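Local coordinates for protein 6-aminohexanoate-cyclic-dimer hydrolase (Arthrobacter sp., PDB 3A2Q) that hydrolyses the cyclic dimer of 6-aminohexanoate, a nylon-6 by-product, to the linear dimer by opening an amide bond, at residues N125-E130 with L419-F424; V389-Q392 with E398-L401; A174-A179 with V426-S431; G148-G153 with H167-A172. The protein carries 1 engineered substitution. All coordinates share one frame; numbering follows the deposited sequence.

Interaction 1: residues N125-E130 with L419-F424; sequences NQVTTE and LQMLAF. With ACA (6-aminohexanoic acid), chain B; ACA (6-aminohexanoic acid), chain C.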
loop_
_atom_site.group_PDB
_atom_site.type_symbol
_atom_site.label_atom_id
_atom_site.label_comp_id
_atom_site.label_asym_id
_atom_site.label_seq_id
_atom_site.Cartn_x
_atom_site.Cartn_y
_atom_site.Cartn_z
ATOM N N ASN A 125 6.699 2.959 10.058
ATOM C CA ASN A 125 8.111 2.616 10.049
ATOM C C ASN A 125 8.494 1.132 10.039
ATOM O O ASN A 125 9.605 0.786 10.433
ATOM C CB ASN A 125 8.808 3.305 11.227
ATOM C CG ASN A 125 10.288 3.516 10.982
ATOM O OD1 ASN A 125 11.112 3.311 11.874
ATOM N ND2 ASN A 125 10.634 3.938 9.770
ATOM N N GLN A 126 7.600 0.258 9.587
ATOM C CA GLN A 126 7.916 -1.176 9.537
ATOM C C GLN A 126 7.181 -1.843 8.383
ATOM O O GLN A 126 6.235 -1.274 7.843
ATOM C CB GLN A 126 7.496 -1.880 10.837
ATOM C CG GLN A 126 8.178 -1.411 12.127
ATOM C CD GLN A 126 9.679 -1.657 12.145
ATOM O OE1 GLN A 126 10.177 -2.593 11.522
ATOM N NE2 GLN A 126 10.406 -0.822 12.881
ATOM N N VAL A 127 7.622 -3.044 8.003
ATOM C CA VAL A 127 6.951 -3.791 6.943
ATOM C C VAL A 127 6.098 -4.921 7.528
ATOM O O VAL A 127 5.819 -5.935 6.884
ATOM C CB VAL A 127 7.932 -4.347 5.880
ATOM C CG1 VAL A 127 8.322 -3.232 4.922
ATOM C CG2 VAL A 127 9.162 -4.946 6.541
ATOM N N THR A 128 5.713 -4.736 8.783
ATOM C CA THR A 128 4.802 -5.645 9.459
ATOM C C THR A 128 3.933 -4.660 10.227
ATOM O O THR A 128 4.325 -3.506 10.396
ATOM C CB THR A 128 5.492 -6.615 10.433
ATOM O OG1 THR A 128 4.516 -7.561 10.890
ATOM C CG2 THR A 128 6.067 -5.880 11.636
ATOM N N THR A 129 2.765 -5.095 10.683
ATOM C CA THR A 129 1.854 -4.193 11.385
ATOM C C THR A 129 1.624 -4.678 12.807
ATOM O O THR A 129 0.602 -5.291 13.107
ATOM C CB THR A 129 0.510 -4.104 10.623
ATOM O OG1 THR A 129 0.765 -3.720 9.266
ATOM C CG2 THR A 129 -0.413 -3.075 11.252
ATOM N N GLU A 130 2.593 -4.395 13.672
ATOM C CA GLU A 130 2.546 -4.806 15.074
ATOM C C GLU A 130 3.001 -3.653 15.975
ATOM O O GLU A 130 3.998 -3.760 16.693
ATOM C CB GLU A 130 3.452 -6.027 15.267
ATOM C CG GLU A 130 3.025 -7.232 14.425
ATOM C CD GLU A 130 4.111 -8.281 14.292
ATOM O OE1 GLU A 130 4.707 -8.660 15.321
ATOM O OE2 GLU A 130 4.364 -8.735 13.156
ATOM N N LEU A 419 14.226 -6.723 5.222
ATOM C CA LEU A 419 14.740 -6.374 3.905
ATOM C C LEU A 419 14.099 -7.229 2.813
ATOM O O LEU A 419 13.713 -6.712 1.764
ATOM C CB LEU A 419 16.265 -6.533 3.864
ATOM C CG LEU A 419 16.951 -6.294 2.510
ATOM C CD1 LEU A 419 16.627 -4.901 1.999
ATOM C CD2 LEU A 419 18.459 -6.477 2.651
ATOM N N GLN A 420 13.958 -8.530 3.061
ATOM C CA GLN A 420 13.376 -9.413 2.054
ATOM C C GLN A 420 11.909 -9.135 1.732
ATOM O O GLN A 420 11.411 -9.559 0.691
ATOM C CB GLN A 420 13.550 -10.880 2.448
ATOM C CG GLN A 420 14.981 -11.369 2.309
ATOM C CD GLN A 420 15.071 -12.886 2.179
ATOM O OE1 GLN A 420 15.603 -13.570 3.055
ATOM N NE2 GLN A 420 14.549 -13.417 1.073
ATOM N N MET A 421 11.217 -8.427 2.615
ATOM C CA MET A 421 9.822 -8.096 2.367
ATOM C C MET A 421 9.716 -6.950 1.356
ATOM O O MET A 421 8.799 -6.920 0.538
ATOM C CB MET A 421 9.132 -7.657 3.660
ATOM C CG MET A 421 9.074 -8.702 4.758
ATOM S SD MET A 421 8.112 -10.132 4.293
ATOM C CE MET A 421 6.445 -9.478 4.440
ATOM N N LEU A 422 10.662 -6.016 1.409
ATOM C CA LEU A 422 10.615 -4.842 0.534
ATOM C C LEU A 422 11.674 -4.690 -0.561
ATOM O O LEU A 422 11.651 -3.705 -1.300
ATOM C CB LEU A 422 10.605 -3.574 1.406
ATOM C CG LEU A 422 11.724 -3.406 2.445
ATOM C CD1 LEU A 422 13.052 -3.144 1.751
ATOM C CD2 LEU A 422 11.397 -2.241 3.383
ATOM N N ALA A 423 12.585 -5.652 -0.687
ATOM C CA ALA A 423 13.643 -5.546 -1.695
ATOM C C ALA A 423 13.153 -5.412 -3.139
ATOM O O ALA A 423 13.781 -4.720 -3.940
ATOM C CB ALA A 423 14.603 -6.731 -1.575
ATOM N N PHE A 424 12.047 -6.071 -3.477
ATOM C CA PHE A 424 11.510 -5.998 -4.839
ATOM C C PHE A 424 10.447 -4.905 -5.035
ATOM O O PHE A 424 9.933 -4.726 -6.144
ATOM C CB PHE A 424 10.914 -7.349 -5.246
ATOM C CG PHE A 424 11.934 -8.373 -5.681
ATOM C CD1 PHE A 424 13.285 -8.225 -5.366
ATOM C CD2 PHE A 424 11.532 -9.511 -6.371
ATOM C CE1 PHE A 424 14.217 -9.198 -5.731
ATOM C CE2 PHE A 424 12.456 -10.488 -6.742
ATOM C CZ PHE A 424 13.802 -10.331 -6.420
HETATM C C ACA B . 9.610 5.480 6.657
HETATM O O ACA B . 9.314 5.116 7.796
HETATM C C2 ACA B . 8.977 6.720 6.064
HETATM C C3 ACA B . 7.478 6.776 6.306
HETATM C C4 ACA B . 6.728 6.097 5.173
HETATM C C5 ACA B . 5.610 5.203 5.679
HETATM C C6 ACA B . 5.212 4.173 4.629
HETATM N N ACA B . 5.618 2.818 4.999
HETATM C C ACA C . 6.328 2.013 4.215
HETATM O O ACA C . 6.425 2.185 2.997
HETATM C C2 ACA C . 7.021 0.844 4.899
HETATM C C3 ACA C . 8.541 0.890 4.770
HETATM C C4 ACA C . 9.195 1.777 5.831
HETATM C C5 ACA C . 10.486 2.405 5.303
HETATM C C6 ACA C . 11.023 3.504 6.215
HETATM N N ACA C . 10.478 4.823 5.892
#
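Val127 meets helix 416-422 with both of its methyls, one for each of two neighbouring residues. CG1 touches Leu422 CD2 at 3.6 Å. CG2 rests on Met421, where CB is the nearest atom, 4.0 Å from Val127 CG2. The first torsion of Val127 splits the two branches: CG1 stands anti to the carbonyl carbon, beside the backbone N, while CG2 falls between N and the carbonyl carbon (chi1 -79°). Met421 offers the start of its side chain, since the chain bends at chi2 and chi3 and only CB and CG lie near the valine. Leu422 sends CD2 to the valine, and the two side chains cross at about a right angle. The contact between the segments is wholly apolar and buried.

The same valine borders the substrate. Its CG1 is 4.1 Å from C3 of the chain C 6-aminohexanoate unit. Two residues before it, Asn125 turns its amide to the ligand: ND2 donates to the carbonyl O of the chain B unit at 2.7 Å, with an N-H...O angle of 148°. Gln411 OE1 is a second partner of that nitrogen. At the far end of the segment, Thr128 OG1 donates to Glu130 OE2 at 2.6 Å, and Gly397 N binds Glu130 OE1.

Residues 125-130 lie in the loop between strand 113-118 and helix 152-159. Ile177 of helix 176-182 packs against Val127, Met421 and Leu422 alike, and helix 342-352 touches Asn125 and Gln126.

Interaction 2: residues V389-Q392 with E398-L401; sequences VTRQ and ELML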
loop_
_atom_site.group_PDB
_atom_site.type_symbol
_atom_site.label_atom_id
_atom_site.label_comp_id
_atom_site.label_asym_id
_atom_site.label_seq_id
_atom_site.Cartn_x
_atom_site.Cartn_y
_atom_site.Cartn_z
ATOM N N VAL A 389 6.961 -9.906 -3.076
ATOM C CA VAL A 389 7.861 -10.078 -1.932
ATOM C C VAL A 389 8.839 -11.207 -2.248
ATOM O O VAL A 389 8.594 -12.009 -3.154
ATOM C CB VAL A 389 7.090 -10.373 -0.623
ATOM C CG1 VAL A 389 6.151 -9.220 -0.315
ATOM C CG2 VAL A 389 6.322 -11.682 -0.736
ATOM N N THR A 390 9.942 -11.284 -1.507
ATOM C CA THR A 390 10.963 -12.293 -1.797
ATOM C C THR A 390 11.094 -13.451 -0.819
ATOM O O THR A 390 11.979 -14.297 -0.980
ATOM C CB THR A 390 12.346 -11.640 -1.912
ATOM O OG1 THR A 390 12.834 -11.321 -0.600
ATOM C CG2 THR A 390 12.262 -10.359 -2.730
ATOM N N ARG A 391 10.218 -13.496 0.178
ATOM C CA ARG A 391 10.252 -14.545 1.191
ATOM C C ARG A 391 8.862 -14.984 1.614
ATOM O O ARG A 391 7.862 -14.349 1.278
ATOM C CB ARG A 391 10.975 -14.032 2.433
ATOM C CG ARG A 391 10.333 -12.770 3.001
ATOM C CD ARG A 391 10.763 -12.503 4.435
ATOM N NE ARG A 391 10.299 -13.552 5.339
ATOM C CZ ARG A 391 10.652 -13.639 6.618
ATOM N NH1 ARG A 391 11.472 -12.737 7.143
ATOM N NH2 ARG A 391 10.187 -14.629 7.370
ATOM N N GLN A 392 8.814 -16.073 2.373
ATOM C CA GLN A 392 7.562 -16.590 2.902
ATOM C C GLN A 392 7.108 -15.562 3.934
ATOM O O GLN A 392 7.919 -14.792 4.442
ATOM C CB GLN A 392 7.801 -17.944 3.578
ATOM C CG GLN A 392 8.209 -19.070 2.622
ATOM C CD GLN A 392 7.031 -19.615 1.826
ATOM O OE1 GLN A 392 5.978 -19.911 2.389
ATOM N NE2 GLN A 392 7.210 -19.763 0.518
ATOM N N GLU A 398 8.069 -11.922 14.618
ATOM C CA GLU A 398 9.342 -12.150 13.949
ATOM C C GLU A 398 10.108 -10.889 13.525
ATOM O O GLU A 398 11.317 -10.802 13.728
ATOM C CB GLU A 398 9.115 -13.048 12.731
ATOM C CG GLU A 398 10.378 -13.613 12.123
ATOM C CD GLU A 398 10.094 -14.433 10.880
ATOM O OE1 GLU A 398 9.127 -15.225 10.895
ATOM O OE2 GLU A 398 10.844 -14.295 9.891
ATOM N N LEU A 399 9.417 -9.910 12.949
ATOM C CA LEU A 399 10.096 -8.701 12.486
ATOM C C LEU A 399 10.271 -7.570 13.506
ATOM O O LEU A 399 10.981 -6.597 13.237
ATOM C CB LEU A 399 9.406 -8.165 11.223
ATOM C CG LEU A 399 9.385 -9.111 10.011
ATOM C CD1 LEU A 399 8.934 -8.347 8.761
ATOM C CD2 LEU A 399 10.770 -9.694 9.783
ATOM N N MET A 400 9.637 -7.689 14.668
ATOM C CA MET A 400 9.771 -6.661 15.699
ATOM C C MET A 400 10.996 -6.974 16.554
ATOM O O MET A 400 11.049 -7.996 17.235
ATOM C CB MET A 400 8.516 -6.602 16.572
ATOM C CG MET A 400 7.273 -6.116 15.836
ATOM S SD MET A 400 7.479 -4.480 15.083
ATOM C CE MET A 400 7.148 -3.401 16.491
ATOM N N LEU A 401 11.983 -6.087 16.501
ATOM C CA LEU A 401 13.229 -6.264 17.240
ATOM C C LEU A 401 13.164 -5.759 18.679
ATOM O O LEU A 401 12.616 -4.690 18.952
ATOM C CB LEU A 401 14.361 -5.551 16.501
ATOM C CG LEU A 401 14.536 -5.945 15.033
ATOM C CD1 LEU A 401 15.500 -4.990 14.362
ATOM C CD2 LEU A 401 15.028 -7.379 14.936
HETATM O O HOH W 1 12.937 -13.022 9.807
#
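Arg391 and Glu398 reach toward each other from opposite directions and close a salt bridge. The grip falls on one carboxylate oxygen. Arg391 NH2 donates to Glu398 OE2 at 2.6 Å with an N-H...O angle of 162°. OE2 lies almost in the guanidinium plane, and the nitrogen meets it on the syn side of the carboxylate, tilted from the carboxylate plane. Arg391 NH1 adds a weak bond to the same OE2 at 3.2 Å. The two flat groups are not coplanar; their planes stand 38° apart.

The tighter part lies along the arginine. Its NE donates to Gln392 O at 2.8 Å, nearly in line with the C=O bond, which helps fix the turn of the guanidinium. NH1 is also bonded to Gly417 O. Leu399, which is buried, runs alongside the arginine the other way, its CD2 4.1 Å from Arg391 NH1. Met421 and Gln420 of helix 416-422 pack on Arg391 too. Were Arg391 an alanine, the Glu398 carboxylate would probably lose its opposite charge and Gln392 O this donor.

The looser part is the glutamate, which is exposed. A water oxygen at the guanidinium edge is 2.5 Å from Glu398 OE2, to which it donates, and it accepts from Arg391 NH1.

Two arginine nitrogens and a water thus share OE2, while Glu395 N binds OE1. This is consistent with an ionised carboxylate and a charge pair that ties two parts of the loop between strand 383-387 and helix 416-422.

Interaction 3: residues A174-A179 with V426-S431; sequences AVRIPA and VPFNVS. Engineered in segment 174-179: Ala174 (natural residue Ser). With ACA (6-aminohexanoic acid), chain C.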
loop_
_atom_site.group_PDB
_atom_site.type_symbol
_atom_site.label_atom_id
_atom_site.label_comp_id
_atom_site.label_asym_id
_atom_site.label_seq_id
_atom_site.Cartn_x
_atom_site.Cartn_y
_atom_site.Cartn_z
ATOM N N ALA A 174 4.711 -0.350 1.134
ATOM C CA ALA A 174 3.634 -0.400 2.134
ATOM C C ALA A 174 2.200 -0.693 1.677
ATOM O O ALA A 174 1.323 -0.914 2.510
ATOM C CB ALA A 174 3.657 0.872 2.978
ATOM N N VAL A 175 1.933 -0.654 0.375
ATOM C CA VAL A 175 0.598 -1.021 -0.100
ATOM C C VAL A 175 0.744 -2.380 -0.785
ATOM O O VAL A 175 -0.022 -3.311 -0.530
ATOM C CB VAL A 175 0.019 -0.000 -1.114
ATOM C CG1 VAL A 175 -1.049 -0.668 -1.977
ATOM C CG2 VAL A 175 -0.596 1.174 -0.372
ATOM N N ARG A 176 1.751 -2.492 -1.642
ATOM C CA ARG A 176 1.998 -3.724 -2.372
ATOM C C ARG A 176 2.341 -4.904 -1.469
ATOM O O ARG A 176 1.871 -6.014 -1.701
ATOM C CB ARG A 176 3.112 -3.503 -3.398
ATOM C CG ARG A 176 2.706 -2.581 -4.549
ATOM C CD ARG A 176 3.948 -2.075 -5.289
ATOM N NE ARG A 176 4.653 -1.085 -4.481
ATOM C CZ ARG A 176 5.930 -0.744 -4.645
ATOM N NH1 ARG A 176 6.664 -1.317 -5.592
ATOM N NH2 ARG A 176 6.475 0.171 -3.852
ATOM N N ILE A 177 3.139 -4.670 -0.432
ATOM C CA ILE A 177 3.518 -5.754 0.477
ATOM C C ILE A 177 2.298 -6.339 1.197
ATOM O O ILE A 177 2.070 -7.548 1.149
ATOM C CB ILE A 177 4.599 -5.272 1.488
ATOM C CG1 ILE A 177 5.889 -4.955 0.721
ATOM C CG2 ILE A 177 4.878 -6.358 2.527
ATOM C CD1 ILE A 177 6.955 -4.226 1.510
ATOM N N PRO A 178 1.497 -5.497 1.875
ATOM C CA PRO A 178 0.319 -6.037 2.562
ATOM C C PRO A 178 -0.634 -6.730 1.588
ATOM O O PRO A 178 -1.311 -7.686 1.955
ATOM C CB PRO A 178 -0.312 -4.803 3.206
ATOM C CG PRO A 178 0.856 -3.883 3.408
ATOM C CD PRO A 178 1.657 -4.060 2.151
ATOM N N ALA A 179 -0.698 -6.236 0.351
ATOM C CA ALA A 179 -1.568 -6.837 -0.657
ATOM C C ALA A 179 -1.061 -8.235 -0.992
ATOM O O ALA A 179 -1.837 -9.181 -1.064
ATOM C CB ALA A 179 -1.599 -5.971 -1.932
ATOM N N VAL A 426 10.701 -1.550 -3.134
ATOM C CA VAL A 426 11.307 -0.238 -2.930
ATOM C C VAL A 426 11.953 0.434 -4.154
ATOM O O VAL A 426 11.931 1.661 -4.265
ATOM C CB VAL A 426 12.317 -0.279 -1.743
ATOM C CG1 VAL A 426 13.581 -0.996 -2.141
ATOM C CG2 VAL A 426 12.614 1.128 -1.269
ATOM N N PRO A 427 12.516 -0.345 -5.098
ATOM C CA PRO A 427 13.117 0.340 -6.247
ATOM C C PRO A 427 12.123 1.222 -7.005
ATOM O O PRO A 427 12.498 2.242 -7.577
ATOM C CB PRO A 427 13.622 -0.812 -7.118
ATOM C CG PRO A 427 13.838 -1.923 -6.155
ATOM C CD PRO A 427 12.656 -1.805 -5.229
ATOM N N PHE A 428 10.853 0.831 -7.003
ATOM C CA PHE A 428 9.841 1.580 -7.733
ATOM C C PHE A 428 9.261 2.766 -6.983
ATOM O O PHE A 428 8.560 3.591 -7.569
ATOM C CB PHE A 428 8.789 0.592 -8.227
ATOM C CG PHE A 428 9.409 -0.558 -8.959
ATOM C CD1 PHE A 428 10.074 -0.336 -10.167
ATOM C CD2 PHE A 428 9.511 -1.810 -8.362
ATOM C CE1 PHE A 428 10.840 -1.335 -10.760
ATOM C CE2 PHE A 428 10.278 -2.818 -8.948
ATOM C CZ PHE A 428 10.946 -2.579 -10.149
ATOM N N ASN A 429 9.555 2.856 -5.688
ATOM C CA ASN A 429 9.136 4.020 -4.922
ATOM C C ASN A 429 10.154 5.072 -5.338
ATOM O O ASN A 429 9.839 6.250 -5.451
ATOM C CB ASN A 429 9.274 3.805 -3.411
ATOM C CG ASN A 429 8.223 2.890 -2.861
ATOM O OD1 ASN A 429 8.428 1.683 -2.763
ATOM N ND2 ASN A 429 7.072 3.457 -2.512
ATOM N N VAL A 430 11.392 4.636 -5.564
ATOM C CA VAL A 430 12.434 5.572 -5.976
ATOM C C VAL A 430 12.231 6.053 -7.410
ATOM O O VAL A 430 12.387 7.236 -7.686
ATOM C CB VAL A 430 13.841 4.959 -5.837
ATOM C CG1 VAL A 430 14.887 5.919 -6.396
ATOM C CG2 VAL A 430 14.128 4.677 -4.369
ATOM N N SER A 431 11.871 5.151 -8.323
ATOM C CA SER A 431 11.663 5.553 -9.712
ATOM C C SER A 431 10.314 6.238 -9.911
ATOM O O SER A 431 10.148 7.022 -10.843
ATOM C CB SER A 431 11.751 4.343 -10.651
ATOM O OG SER A 431 10.622 3.509 -10.494
HETATM C C ACA C . 6.328 2.013 4.215
HETATM O O ACA C . 6.425 2.185 2.997
HETATM C C2 ACA C . 7.021 0.844 4.899
HETATM C C3 ACA C . 8.541 0.890 4.770
HETATM C C4 ACA C . 9.195 1.777 5.831
HETATM C C5 ACA C . 10.486 2.405 5.303
HETATM C C6 ACA C . 11.023 3.504 6.215
HETATM N N ACA C . 10.478 4.823 5.892
#
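Arg176 lays the NH1 end of its guanidinium at the edge of the Phe428 ring, 4.0 Å from CD2, and 3.9 Å from CB of the same residue. The two side chains cross at about a right angle, and their planes are 71° apart. This is an edge contact and not a stack. Pro427 CB covers one face of the ring, 4.2 Å above its plane.

The other terminal nitrogen turns to Asn429. Arg176 NH2 donates to Asn429 OD1 at 2.7 Å, but the N-H...O angle is only 124° and the bond is weak. OD1 lies at the guanidinium edge, in its plane. The amide is swung 54° from that plane. The arginine chain is bent at chi3, and this brings its two terminal nitrogens beside Phe428 and Asn429.

The stronger partner of both polar ends is Asp170 at the end of strand 165-170. Its OD1 forms a salt bridge with Arg176 NH2 and accepts from Asn429 ND2. Arg176 NH1 is held by Thr425 O and Gln452 OE1.

Two residues before helix 176-182 starts lies Ala174, an engineered residue that is serine in the natural enzyme. By similarity that serine forms the acyl-ester intermediate of the amidase family. Here Ala174 CB sits 3.2 Å from the carbonyl carbon C of the chain C 6-aminohexanoate unit.

A buried arginine is thus matched by one carboxylate and several neutral oxygens. The network of Arg176, Asn429 and Asp170 probably spreads the charge and ties both helices to the strand beside the pocket.

Interaction 4: residues G148-G153 with H167-A172; sequences GGSSGG and HGNDAA. With ACA (6-aminohexanoic acid), chain C; ACA (6-aminohexanoic acid), chain B.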
loop_
_atom_site.group_PDB
_atom_site.type_symbol
_atom_site.label_atom_id
_atom_site.label_comp_id
_atom_site.label_asym_id
_atom_site.label_seq_id
_atom_site.Cartn_x
_atom_site.Cartn_y
_atom_site.Cartn_z
ATOM N N GLY A 148 2.061 -8.038 6.720
ATOM C CA GLY A 148 2.928 -7.141 5.976
ATOM C C GLY A 148 2.727 -5.746 6.539
ATOM O O GLY A 148 2.055 -5.585 7.555
ATOM N N GLY A 149 3.300 -4.736 5.894
ATOM C CA GLY A 149 3.144 -3.376 6.378
ATOM C C GLY A 149 3.695 -2.394 5.365
ATOM O O GLY A 149 4.300 -2.820 4.384
ATOM N N SER A 150 3.530 -1.092 5.604
ATOM C CA SER A 150 2.862 -0.584 6.806
ATOM C C SER A 150 1.335 -0.512 6.731
ATOM O O SER A 150 0.672 -0.355 7.756
ATOM C CB SER A 150 3.426 0.797 7.162
ATOM O OG SER A 150 3.340 1.691 6.059
ATOM N N SER A 151 0.766 -0.625 5.535
ATOM C CA SER A 151 -0.687 -0.565 5.403
ATOM C C SER A 151 -1.315 -1.931 5.677
ATOM O O SER A 151 -2.272 -2.328 5.012
ATOM C CB SER A 151 -1.070 -0.090 4.002
ATOM O OG SER A 151 -0.406 1.122 3.683
ATOM N N GLY A 152 -0.775 -2.637 6.672
ATOM C CA GLY A 152 -1.259 -3.966 7.017
ATOM C C GLY A 152 -2.722 -4.074 7.409
ATOM O O GLY A 152 -3.379 -5.064 7.090
ATOM N N GLY A 153 -3.237 -3.067 8.105
ATOM C CA GLY A 153 -4.632 -3.088 8.509
ATOM C C GLY A 153 -5.582 -3.026 7.327
ATOM O O GLY A 153 -6.598 -3.716 7.298
ATOM N N HIS A 167 -7.753 2.419 1.600
ATOM C CA HIS A 167 -6.628 3.293 1.323
ATOM C C HIS A 167 -5.391 2.856 2.107
ATOM O O HIS A 167 -5.483 2.111 3.088
ATOM C CB HIS A 167 -6.998 4.738 1.693
ATOM C CG HIS A 167 -5.823 5.594 2.052
ATOM N ND1 HIS A 167 -5.193 5.520 3.277
ATOM C CD2 HIS A 167 -5.145 6.524 1.338
ATOM C CE1 HIS A 167 -4.179 6.365 3.300
ATOM N NE2 HIS A 167 -4.127 6.987 2.135
ATOM N N GLY A 168 -4.237 3.335 1.657
ATOM C CA GLY A 168 -2.980 3.043 2.308
ATOM C C GLY A 168 -1.928 3.873 1.610
ATOM O O GLY A 168 -2.240 4.590 0.657
ATOM N N ASN A 169 -0.696 3.847 2.101
ATOM C CA ASN A 169 0.363 4.571 1.413
ATOM C C ASN A 169 1.531 3.629 1.236
ATOM O O ASN A 169 1.588 2.568 1.872
ATOM C CB ASN A 169 0.767 5.874 2.111
ATOM C CG ASN A 169 0.516 5.853 3.589
ATOM O OD1 ASN A 169 1.179 5.132 4.332
ATOM N ND2 ASN A 169 -0.449 6.660 4.035
ATOM N N ASP A 170 2.470 4.027 0.392
ATOM C CA ASP A 170 3.570 3.156 0.017
ATOM C C ASP A 170 4.864 3.948 -0.202
ATOM O O ASP A 170 4.967 4.720 -1.154
ATOM C CB ASP A 170 3.110 2.460 -1.279
ATOM C CG ASP A 170 3.999 1.331 -1.713
ATOM O OD1 ASP A 170 5.228 1.523 -1.774
ATOM O OD2 ASP A 170 3.453 0.245 -2.019
ATOM N N ALA A 171 5.845 3.746 0.677
ATOM C CA ALA A 171 7.131 4.436 0.576
ATOM C C ALA A 171 8.259 3.465 0.223
ATOM O O ALA A 171 9.295 3.871 -0.309
ATOM C CB ALA A 171 7.454 5.150 1.889
ATOM N N ALA A 172 8.056 2.189 0.540
ATOM C CA ALA A 172 9.037 1.150 0.237
ATOM C C ALA A 172 8.306 -0.143 -0.131
ATOM O O ALA A 172 8.922 -1.198 -0.266
ATOM C CB ALA A 172 9.959 0.917 1.440
HETATM C C ACA C . 6.328 2.013 4.215
HETATM O O ACA C . 6.425 2.185 2.997
HETATM C C2 ACA C . 7.021 0.844 4.899
HETATM C C3 ACA C . 8.541 0.890 4.770
HETATM C C4 ACA C . 9.195 1.777 5.831
HETATM C C5 ACA C . 10.486 2.405 5.303
HETATM C C6 ACA C . 11.023 3.504 6.215
HETATM N N ACA C . 10.478 4.823 5.892
HETATM C C ACA B . 9.610 5.480 6.657
HETATM O O ACA B . 9.314 5.116 7.796
HETATM C C2 ACA B . 8.977 6.720 6.064
HETATM C C3 ACA B . 7.478 6.776 6.306
HETATM C C4 ACA B . 6.728 6.097 5.173
HETATM C C5 ACA B . 5.610 5.203 5.679
HETATM C C6 ACA B . 5.212 4.173 4.629
HETATM N N ACA B . 5.618 2.818 4.999
#
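Ser151 points its side chain at strand 165-170, where its OG takes a hydrogen bond from Asn169 N at 3.2 Å (N-H...O angle 139°). OG stands anti to the carbonyl carbon (chi1 -53°) and also lies 3.5 Å from Gly168 CA. A side chain on Gly168 would run into this hydroxyl. The Asn169 side chain starts off to one side, but its amide end comes nearer the serines.

Ser150 is turned to the substrate. Its OG, between the backbone N and the carbonyl carbon (chi1 54°), accepts from N of the chain B 6-aminohexanoate unit at 2.8 Å. The peptide bond before Ser150 is cis. The segment belongs to the glycine- and serine-rich amidase signature sequence; by similarity, its Ser-cisSer-Lys triad corresponds to Ala174 (serine in the natural enzyme), Ser150 and Lys72. Lys72 NZ holds Asn169 OD1 and the OG atoms of both serines.

Replacing Ser151 by an alanine would probably leave Asn169 N without this acceptor and Lys72 with one oxygen fewer to hold it. Past the strand end, Ala171 N and Ala172 N each donate at 2.9 Å to the carbonyl O of the chain C unit, consistent with an oxyanion hole.

Interactions 1 and 4 touch both 6-aminohexanoate units, and interaction 3 touches the chain C unit. Interaction 2 stands off, with the Leu399 side chain about 10 Å from a ligand. Interactions 3 and 4, centres 9 Å apart, share Asp170. Interaction 1 joins interaction 4 where Thr129 OG1 comes within 2.8 Å of Gly148 O, a probable hydrogen bond. It joins interaction 3 through Ile177 CD1, 3.7 Å from Leu422 CB. Interactions 1 and 2 have centres 7 Å apart: Thr390 OG1 lies 2.6 Å from Gln420 O, and Met421 SD packs on Arg391 CD. Helix 416-422 thus lies between the salt bridge and Val127, whose CG1 is near the ligand.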